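Local coordinates for protein phosphoserine phosphatase RsbX (Bacillus subtilis, PDB 3W42) that dephosphorylates the stressosome protein RsbS as a manganese-binding PPM-type serine phosphatase, and so acts as a negative regulator of sigma-B in the general stress response, at residues 23-28 with 188-193; 77-82 with 129-134; 91-96 with 149-154. All blocks are in the same frame, centred on the assembly; numbering follows the deposited sequence.

Contact 1 (23-28 with 188-193); sequences SICGDS and KDDLTY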
loop_
_atom_site.group_PDB
_atom_site.type_symbol
_atom_site.label_atom_id
_atom_site.label_comp_id
_atom_site.label_asym_id
_atom_site.label_seq_id
_atom_site.Cartn_x
_atom_site.Cartn_y
_atom_site.Cartn_z
ATOM N N SER A 23 8.859 11.855 -16.155
ATOM C CA SER A 23 9.410 12.605 -15.090
ATOM C C SER A 23 8.634 12.570 -13.781
ATOM O O SER A 23 9.211 12.451 -12.743
ATOM C CB SER A 23 9.458 14.098 -15.602
ATOM O OG SER A 23 9.984 14.864 -14.545
ATOM N N ILE A 24 7.314 12.690 -13.889
ATOM C CA ILE A 24 6.409 12.866 -12.745
ATOM C C ILE A 24 5.694 11.539 -12.470
ATOM O O ILE A 24 4.954 11.044 -13.270
ATOM C CB ILE A 24 5.402 13.954 -12.933
ATOM C CG1 ILE A 24 6.191 15.264 -13.144
ATOM C CG2 ILE A 24 4.453 14.066 -11.743
ATOM C CD1 ILE A 24 7.349 15.519 -11.923
ATOM N N CYS A 25 5.882 10.999 -11.247
ATOM C CA CYS A 25 5.209 9.743 -10.834
ATOM C C CYS A 25 3.777 10.062 -10.487
ATOM O O CYS A 25 3.469 11.046 -9.793
ATOM C CB CYS A 25 5.958 9.190 -9.663
ATOM S SG CYS A 25 5.480 7.501 -9.256
ATOM N N GLY A 26 2.860 9.224 -10.938
ATOM C CA GLY A 26 1.462 9.322 -10.534
ATOM C C GLY A 26 1.101 8.526 -9.302
ATOM O O GLY A 26 -0.022 8.713 -8.808
ATOM N N ASP A 27 1.992 7.686 -8.819
ATOM C CA ASP A 27 1.793 6.918 -7.616
ATOM C C ASP A 27 2.311 7.724 -6.424
ATOM O O ASP A 27 3.292 8.461 -6.535
ATOM C CB ASP A 27 2.559 5.603 -7.602
ATOM C CG ASP A 27 2.104 4.472 -8.556
ATOM O OD1 ASP A 27 1.090 4.634 -9.243
ATOM O OD2 ASP A 27 2.839 3.441 -8.554
ATOM N N SER A 28 1.761 7.511 -5.251
ATOM C CA SER A 28 2.324 8.048 -4.025
ATOM C C SER A 28 2.247 6.968 -2.931
ATOM O O SER A 28 1.531 5.960 -3.020
ATOM C CB SER A 28 1.697 9.409 -3.617
ATOM O OG SER A 28 1.756 10.482 -4.529
ATOM N N LYS A 188 6.650 -0.425 -17.597
ATOM C CA LYS A 188 5.511 -0.076 -18.402
ATOM C C LYS A 188 4.546 0.928 -17.700
ATOM O O LYS A 188 3.831 1.697 -18.358
ATOM C CB LYS A 188 4.793 -1.355 -18.769
ATOM C CG LYS A 188 3.596 -1.196 -19.482
ATOM C CD LYS A 188 3.456 -2.379 -20.445
ATOM C CE LYS A 188 4.838 -3.060 -20.822
ATOM N NZ LYS A 188 6.027 -2.146 -21.103
ATOM N N ASP A 189 4.502 0.943 -16.387
ATOM C CA ASP A 189 3.741 1.888 -15.626
ATOM C C ASP A 189 4.616 2.289 -14.438
ATOM O O ASP A 189 5.584 1.610 -14.127
ATOM C CB ASP A 189 2.420 1.234 -15.107
ATOM C CG ASP A 189 1.438 2.202 -14.444
ATOM O OD1 ASP A 189 1.583 3.440 -14.634
ATOM O OD2 ASP A 189 0.492 1.706 -13.776
ATOM N N ASP A 190 4.243 3.371 -13.731
ATOM C CA ASP A 190 4.736 3.597 -12.394
ATOM C C ASP A 190 4.510 2.352 -11.550
ATOM O O ASP A 190 3.445 1.710 -11.655
ATOM C CB ASP A 190 3.988 4.761 -11.769
ATOM C CG ASP A 190 4.135 6.094 -12.540
ATOM O OD1 ASP A 190 5.216 6.343 -13.095
ATOM O OD2 ASP A 190 3.173 6.878 -12.491
ATOM N N LEU A 191 5.485 2.024 -10.740
ATOM C CA LEU A 191 5.433 0.789 -9.929
ATOM C C LEU A 191 5.833 1.161 -8.536
ATOM O O LEU A 191 6.967 1.636 -8.306
ATOM C CB LEU A 191 6.385 -0.236 -10.539
ATOM C CG LEU A 191 6.319 -1.663 -10.054
ATOM C CD1 LEU A 191 7.065 -2.586 -11.012
ATOM C CD2 LEU A 191 6.849 -1.843 -8.679
ATOM N N THR A 192 4.937 0.920 -7.557
ATOM C CA THR A 192 5.140 1.189 -6.132
ATOM C C THR A 192 4.761 0.005 -5.351
ATOM O O THR A 192 3.674 -0.565 -5.570
ATOM C CB THR A 192 4.325 2.426 -5.688
ATOM O OG1 THR A 192 4.622 3.530 -6.514
ATOM C CG2 THR A 192 4.628 2.793 -4.279
ATOM N N TYR A 193 5.592 -0.378 -4.379
ATOM C CA TYR A 193 5.158 -1.384 -3.415
ATOM C C TYR A 193 5.764 -1.094 -2.071
ATOM O O TYR A 193 6.834 -0.508 -1.942
ATOM C CB TYR A 193 5.444 -2.842 -3.879
ATOM C CG TYR A 193 6.862 -3.219 -4.154
ATOM C CD1 TYR A 193 7.748 -3.548 -3.153
ATOM C CD2 TYR A 193 7.319 -3.308 -5.457
ATOM C CE1 TYR A 193 9.057 -3.954 -3.462
ATOM C CE2 TYR A 193 8.593 -3.733 -5.748
ATOM C CZ TYR A 193 9.457 -4.039 -4.776
ATOM O OH TYR A 193 10.730 -4.455 -5.118
HETATM O O HOH W 1 0.865 2.511 -10.987
HETATM O O HOH W 2 0.753 6.268 -11.442
#
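At the metal-bearing end of the alpha-beta beta-alpha sandwich of this PPM-type phosphatase, the start of strand 27-33 in one sheet meets the loop before strand 191-198 and its first residues in the other, and two aspartates do most of the joining. Asp27 and Asp190 each head toward the opposite segment, CG beside the backbone N, and pass side by side, pointing opposite ways, with their carboxylate planes 76° apart. Asp190 OD2 takes the backbone N-H of Gly26 at 2.8 Å; the bond is fairly straight (161° at the hydrogen) but comes from above the carboxylate plane. Its other oxygen, OD1, is held by the backbone N of Lys19. Asp27 OD2 offers its anti lone pair to the hydroxyl of Thr192, whose OG1 lies 2.7 Å away, and is also bonded to Thr155 OG1, so two hydroxyls hold that oxygen. Asp27 OD1 is met by two waters: one donates to it at 2.8 Å and to the backbone O of Asp190, while the second is within hydrogen-bonding distance of both Asp27 OD1 and Asp190 OD2. Those two carboxylate oxygens are 4.5 Å apart, and their like charges are probably eased by the waters and by the manganese, about 4 Å from the Asp27 side chain. Asp189 OD2 ligates that ion, a site completed among protein residues by Asp44 and Asp156. Cys25 fills the flank of Asp190: SG, anti to its own backbone N, lies 3.8 Å from Asp190 CG and accepts a weak bond from Asp27 N at 3.5 Å.

Contact 2 (77-82 with 129-134); sequences RCNQAM and GYLSGK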
loop_
_atom_site.group_PDB
_atom_site.type_symbol
_atom_site.label_atom_id
_atom_site.label_comp_id
_atom_site.label_asym_id
_atom_site.label_seq_id
_atom_site.Cartn_x
_atom_site.Cartn_y
_atom_site.Cartn_z
ATOM N N ARG A 77 -11.784 11.143 4.185
ATOM C CA ARG A 77 -11.147 12.410 3.939
ATOM C C ARG A 77 -10.492 12.427 2.562
ATOM O O ARG A 77 -10.501 13.446 1.856
ATOM C CB ARG A 77 -10.081 12.725 5.007
ATOM C CG ARG A 77 -10.628 12.951 6.393
ATOM C CD ARG A 77 -9.511 13.331 7.351
ATOM N NE ARG A 77 -9.944 13.535 8.713
ATOM C CZ ARG A 77 -10.377 14.681 9.220
ATOM N NH1 ARG A 77 -10.547 15.760 8.474
ATOM N NH2 ARG A 77 -10.650 14.756 10.521
ATOM N N CYS A 78 -9.812 11.329 2.255
ATOM C CA CYS A 78 -9.190 11.182 0.937
ATOM C C CYS A 78 -10.221 11.300 -0.175
ATOM O O CYS A 78 -10.012 12.047 -1.143
ATOM C CB CYS A 78 -8.466 9.864 0.825
ATOM S SG CYS A 78 -6.994 9.748 1.901
ATOM N N ASN A 79 -11.369 10.623 -0.017
ATOM C CA ASN A 79 -12.400 10.723 -1.018
ATOM C C ASN A 79 -12.889 12.167 -1.227
ATOM O O ASN A 79 -13.021 12.639 -2.336
ATOM C CB ASN A 79 -13.576 9.848 -0.595
ATOM C CG ASN A 79 -14.566 9.646 -1.700
ATOM O OD1 ASN A 79 -14.209 9.435 -2.826
ATOM N ND2 ASN A 79 -15.849 9.847 -1.368
ATOM N N GLN A 80 -13.116 12.858 -0.106
ATOM C CA GLN A 80 -13.554 14.276 -0.247
ATOM C C GLN A 80 -12.539 15.152 -0.934
ATOM O O GLN A 80 -12.907 16.033 -1.719
ATOM C CB GLN A 80 -13.903 14.862 1.133
ATOM C CG GLN A 80 -15.206 14.213 1.684
ATOM C CD GLN A 80 -15.749 14.891 2.838
ATOM O OE1 GLN A 80 -15.745 16.126 2.909
ATOM N NE2 GLN A 80 -16.232 14.100 3.793
ATOM N N ALA A 81 -11.244 14.867 -0.754
ATOM C CA ALA A 81 -10.188 15.619 -1.427
ATOM C C ALA A 81 -10.120 15.327 -2.948
ATOM O O ALA A 81 -9.510 16.085 -3.657
ATOM C CB ALA A 81 -8.851 15.280 -0.809
ATOM N N MET A 82 -10.756 14.255 -3.402
ATOM C CA MET A 82 -10.743 13.919 -4.809
ATOM C C MET A 82 -11.761 14.675 -5.639
ATOM O O MET A 82 -11.689 14.681 -6.866
ATOM C CB MET A 82 -10.906 12.415 -5.043
ATOM C CG MET A 82 -9.824 11.574 -4.417
ATOM S SD MET A 82 -8.144 11.882 -5.008
ATOM C CE MET A 82 -7.516 12.965 -3.701
ATOM N N GLY A 129 -13.981 0.652 -9.039
ATOM C CA GLY A 129 -14.044 2.096 -9.039
ATOM C C GLY A 129 -12.769 2.733 -8.460
ATOM O O GLY A 129 -11.695 2.221 -8.551
ATOM N N TYR A 130 -12.959 3.926 -7.933
ATOM C CA TYR A 130 -11.861 4.724 -7.427
ATOM C C TYR A 130 -12.397 5.764 -6.482
ATOM O O TYR A 130 -13.623 5.983 -6.420
ATOM C CB TYR A 130 -11.034 5.390 -8.597
ATOM C CG TYR A 130 -11.768 6.371 -9.426
ATOM C CD1 TYR A 130 -12.548 5.935 -10.502
ATOM C CD2 TYR A 130 -11.656 7.735 -9.194
ATOM C CE1 TYR A 130 -13.217 6.901 -11.288
ATOM C CE2 TYR A 130 -12.314 8.641 -9.968
ATOM C CZ TYR A 130 -13.110 8.240 -10.999
ATOM O OH TYR A 130 -13.792 9.151 -11.789
ATOM N N LEU A 131 -11.546 6.429 -5.753
ATOM C CA LEU A 131 -11.944 7.539 -4.929
ATOM C C LEU A 131 -12.096 8.742 -5.829
ATOM O O LEU A 131 -11.139 9.296 -6.358
ATOM C CB LEU A 131 -10.915 7.830 -3.848
ATOM C CG LEU A 131 -10.644 6.705 -2.858
ATOM C CD1 LEU A 131 -9.558 7.060 -1.888
ATOM C CD2 LEU A 131 -11.890 6.266 -2.076
ATOM N N SER A 132 -13.362 9.203 -5.987
ATOM C CA SER A 132 -13.720 10.250 -6.910
ATOM C C SER A 132 -14.278 11.505 -6.253
ATOM O O SER A 132 -14.486 12.492 -6.916
ATOM C CB SER A 132 -14.783 9.702 -7.887
ATOM O OG SER A 132 -16.007 9.524 -7.163
ATOM N N GLY A 133 -14.627 11.422 -4.970
ATOM C CA GLY A 133 -15.364 12.504 -4.314
ATOM C C GLY A 133 -16.844 12.241 -4.225
ATOM O O GLY A 133 -17.527 12.938 -3.571
ATOM N N LYS A 134 -17.340 11.275 -4.953
ATOM C CA LYS A 134 -18.735 10.840 -4.808
ATOM C C LYS A 134 -18.912 9.798 -3.740
ATOM O O LYS A 134 -17.966 9.223 -3.285
ATOM C CB LYS A 134 -19.162 10.239 -6.098
ATOM C CG LYS A 134 -19.081 11.163 -7.289
ATOM C CD LYS A 134 -20.163 10.897 -8.333
ATOM C CE LYS A 134 -21.646 10.923 -7.806
ATOM N NZ LYS A 134 -22.552 9.868 -8.415
HETATM O O HOH W 3 -15.641 7.843 -4.567
#
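Asn79 OD1 is held by two partners, one N-H and one water. Gly133 N donates to it at 3.0 Å (157° at the hydrogen), arriving from above the amide carbonyl plane, and a water sits 2.8 Å from OD1. That water accepts the backbone N-H of Ser132 at 3.0 Å, so OD1 reaches two successive peptides of the loop, one directly and one through solvent. At the other end, ND2 gives a hydrogen to Lys134 O at 2.9 Å, and this oxygen lies almost in the amide plane of Asn79, though ND2 approaches the Lys134 carbonyl from above its plane. With CG anti to the backbone N (chi1 -167°), the group is carried off the helix, its rotation fixed by bonds at both ends of the amide. An ST turn, with Ser132 OG accepting Lys134 N, bends the loop at this point. Gly133 passes close to the helix backbone, its CA 3.1 Å from Asn79 O in a C-H...O contact. Beside this polar patch lies an apolar one: Leu131 CB packs on Met82 CG at 3.9 Å, its CD1 reaches Cys78 CB, and Met82 CG lies 3.3 Å from Leu131 O. The loop between strands 121-122 and 140-144 lies against the C-terminal part of helix 71-81; Leu131 bonds through its backbone to Ala88 at the start of strand 88-96, while Met82 and Cys78 pack on helix 49-65.

Contact 3 (91-96 with 149-154); sequences SILKIN and SKFIIH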
loop_
_atom_site.group_PDB
_atom_site.type_symbol
_atom_site.label_atom_id
_atom_site.label_comp_id
_atom_site.label_asym_id
_atom_site.label_seq_id
_atom_site.Cartn_x
_atom_site.Cartn_y
_atom_site.Cartn_z
ATOM N N SER A 91 -5.150 2.370 -0.979
ATOM C CA SER A 91 -5.223 1.402 0.093
ATOM C C SER A 91 -4.560 1.951 1.292
ATOM O O SER A 91 -3.470 2.550 1.224
ATOM C CB SER A 91 -4.549 0.124 -0.296
ATOM O OG SER A 91 -5.230 -0.422 -1.442
ATOM N N ILE A 92 -5.189 1.777 2.479
ATOM C CA ILE A 92 -4.699 2.292 3.738
ATOM C C ILE A 92 -4.688 1.163 4.769
ATOM O O ILE A 92 -5.669 0.444 4.939
ATOM C CB ILE A 92 -5.572 3.428 4.276
ATOM C CG1 ILE A 92 -5.638 4.555 3.223
ATOM C CG2 ILE A 92 -4.952 4.048 5.548
ATOM C CD1 ILE A 92 -6.538 5.756 3.661
ATOM N N LEU A 93 -3.540 0.977 5.427
ATOM C CA LEU A 93 -3.285 -0.078 6.391
ATOM C C LEU A 93 -2.801 0.538 7.686
ATOM O O LEU A 93 -1.851 1.328 7.690
ATOM C CB LEU A 93 -2.225 -1.011 5.843
ATOM C CG LEU A 93 -1.735 -2.146 6.739
ATOM C CD1 LEU A 93 -2.851 -3.140 7.053
ATOM C CD2 LEU A 93 -0.549 -2.863 6.141
ATOM N N LYS A 94 -3.370 0.125 8.808
ATOM C CA LYS A 94 -2.870 0.449 10.143
ATOM C C LYS A 94 -2.597 -0.840 10.886
ATOM O O LYS A 94 -3.327 -1.823 10.741
ATOM C CB LYS A 94 -3.856 1.324 10.912
ATOM C CG LYS A 94 -3.867 2.802 10.475
ATOM C CD LYS A 94 -4.994 3.628 11.093
ATOM C CE LYS A 94 -4.931 3.688 12.622
ATOM N NZ LYS A 94 -3.933 4.599 13.131
ATOM N N ILE A 95 -1.551 -0.836 11.696
ATOM C CA ILE A 95 -1.147 -1.989 12.494
ATOM C C ILE A 95 -0.899 -1.548 13.909
ATOM O O ILE A 95 -0.179 -0.598 14.153
ATOM C CB ILE A 95 0.067 -2.720 11.926
ATOM C CG1 ILE A 95 -0.090 -3.023 10.448
ATOM C CG2 ILE A 95 0.352 -3.919 12.808
ATOM C CD1 ILE A 95 1.118 -3.714 9.772
ATOM N N ASN A 96 -1.476 -2.272 14.881
ATOM C CA ASN A 96 -1.135 -2.114 16.285
ATOM C C ASN A 96 -0.275 -3.334 16.700
ATOM O O ASN A 96 -0.741 -4.473 16.623
ATOM C CB ASN A 96 -2.426 -2.034 17.155
ATOM C CG ASN A 96 -2.022 -1.847 18.579
ATOM O OD1 ASN A 96 -1.598 -2.776 19.253
ATOM N ND2 ASN A 96 -2.077 -0.560 19.067
ATOM N N SER A 149 4.350 -13.026 9.938
ATOM C CA SER A 149 3.603 -12.616 8.752
ATOM C C SER A 149 4.372 -11.644 7.899
ATOM O O SER A 149 5.140 -10.823 8.412
ATOM C CB SER A 149 2.260 -12.011 9.165
ATOM O OG SER A 149 1.422 -12.963 9.815
ATOM N N LYS A 150 4.171 -11.734 6.584
ATOM C CA LYS A 150 4.830 -10.880 5.609
ATOM C C LYS A 150 3.756 -10.328 4.655
ATOM O O LYS A 150 2.852 -11.091 4.272
ATOM C CB LYS A 150 5.883 -11.651 4.813
ATOM C CG LYS A 150 7.070 -12.045 5.639
ATOM C CD LYS A 150 7.999 -13.084 5.069
ATOM C CE LYS A 150 7.444 -14.489 5.308
ATOM N NZ LYS A 150 8.200 -15.519 4.644
ATOM N N PHE A 151 3.844 -9.074 4.256
ATOM C CA PHE A 151 2.826 -8.478 3.443
ATOM C C PHE A 151 3.411 -7.610 2.335
ATOM O O PHE A 151 4.546 -7.116 2.453
ATOM C CB PHE A 151 1.774 -7.735 4.227
ATOM C CG PHE A 151 2.250 -6.461 4.904
ATOM C CD1 PHE A 151 2.314 -5.284 4.202
ATOM C CD2 PHE A 151 2.637 -6.461 6.232
ATOM C CE1 PHE A 151 2.786 -4.078 4.879
ATOM C CE2 PHE A 151 3.071 -5.272 6.846
ATOM C CZ PHE A 151 3.136 -4.107 6.178
ATOM N N ILE A 152 2.597 -7.333 1.348
ATOM C CA ILE A 152 2.863 -6.336 0.327
ATOM C C ILE A 152 1.621 -5.536 0.050
ATOM O O ILE A 152 0.498 -6.095 0.027
ATOM C CB ILE A 152 3.410 -6.989 -0.952
ATOM C CG1 ILE A 152 3.914 -5.937 -1.972
ATOM C CG2 ILE A 152 2.393 -7.916 -1.618
ATOM C CD1 ILE A 152 4.622 -6.540 -3.197
ATOM N N ILE A 153 1.782 -4.263 -0.226
ATOM C CA ILE A 153 0.778 -3.397 -0.848
ATOM C C ILE A 153 1.385 -2.888 -2.138
ATOM O O ILE A 153 2.518 -2.369 -2.085
ATOM C CB ILE A 153 0.377 -2.200 0.029
ATOM C CG1 ILE A 153 -0.171 -2.686 1.384
ATOM C CG2 ILE A 153 -0.648 -1.343 -0.664
ATOM C CD1 ILE A 153 -0.319 -1.520 2.412
ATOM N N HIS A 154 0.721 -3.003 -3.277
ATOM C CA HIS A 154 1.340 -2.581 -4.542
ATOM C C HIS A 154 0.359 -1.983 -5.506
ATOM O O HIS A 154 -0.837 -2.370 -5.571
ATOM C CB HIS A 154 2.072 -3.748 -5.189
ATOM C CG HIS A 154 1.232 -4.858 -5.715
ATOM N ND1 HIS A 154 0.633 -4.799 -6.955
ATOM C CD2 HIS A 154 0.898 -6.088 -5.232
ATOM C CE1 HIS A 154 -0.024 -5.959 -7.161
ATOM N NE2 HIS A 154 0.131 -6.758 -6.128
#
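Leu93 leaves strand 88-96 straight toward strand 150-154, and its CB already meets the other sheet, 4.0 Å from Ile153 CD1. CG stands anti to the backbone N (chi1 176°), which turns the branch toward Phe151. At the tip, CD2 lies over one face of the Phe151 ring, offset toward the rim, in a CH-pi contact 4.1 Å from the ring centroid and 25° off the ring normal. Nearest it in the ring are CE1 and CZ; the two side chains reach toward each other, and CD2 also touches Ile153 CD1. Phe151 itself has its CG in the crowded position between backbone N and carbonyl carbon (chi1 69°), and the ring projects from its strand into the interface between the sheets. Ile95 comes at the same ring obliquely, its CD1 3.8 Å from Phe151 CE2. At the other end, Ile153 CG2 touches Ser91 CB at 4.2 Å; Ser91 OG takes no part in this packing and is bonded to Ser106 OG and Tyr104 OH of the neighbouring strand 101-107. No hydrogen bond links the two segments, whose axes pass 9.0 Å apart: this is apolar packing of one sheet's face on another's, the inner core of the PP2C-type sandwich. Ile153 also rests on Cys40 and Val42 of strand 37-45, next to strand 88-96, and Leu93 touches Phe112 of strand 111-115, next to strand 150-154. On the other face of strand 88-96, Ile92 packs against helix 71-81.

Contacts 1 and 3 bridge the two sheets of the sandwich, contact 1 at the manganese end and contact 3 in its apolar middle; their centres are 19 Å apart. They touch where strands 191-198 and 150-154 run side by side, with Tyr193 CB 3.5 Å from Ile153 O. Contact 2, centred 20 Å from contact 1 and 21 Å from contact 3, lies on the outer side, where helix 71-81 covers the sheet holding strand 88-96; the nearest atoms of contacts 2 and 3 are about 4 Å apart without touching. Contact 1 alone supplies a metal ligand: the side chains of Ser91 (contact 3) and Met82 (contact 2) lie about 12 and 14 Å from the ion.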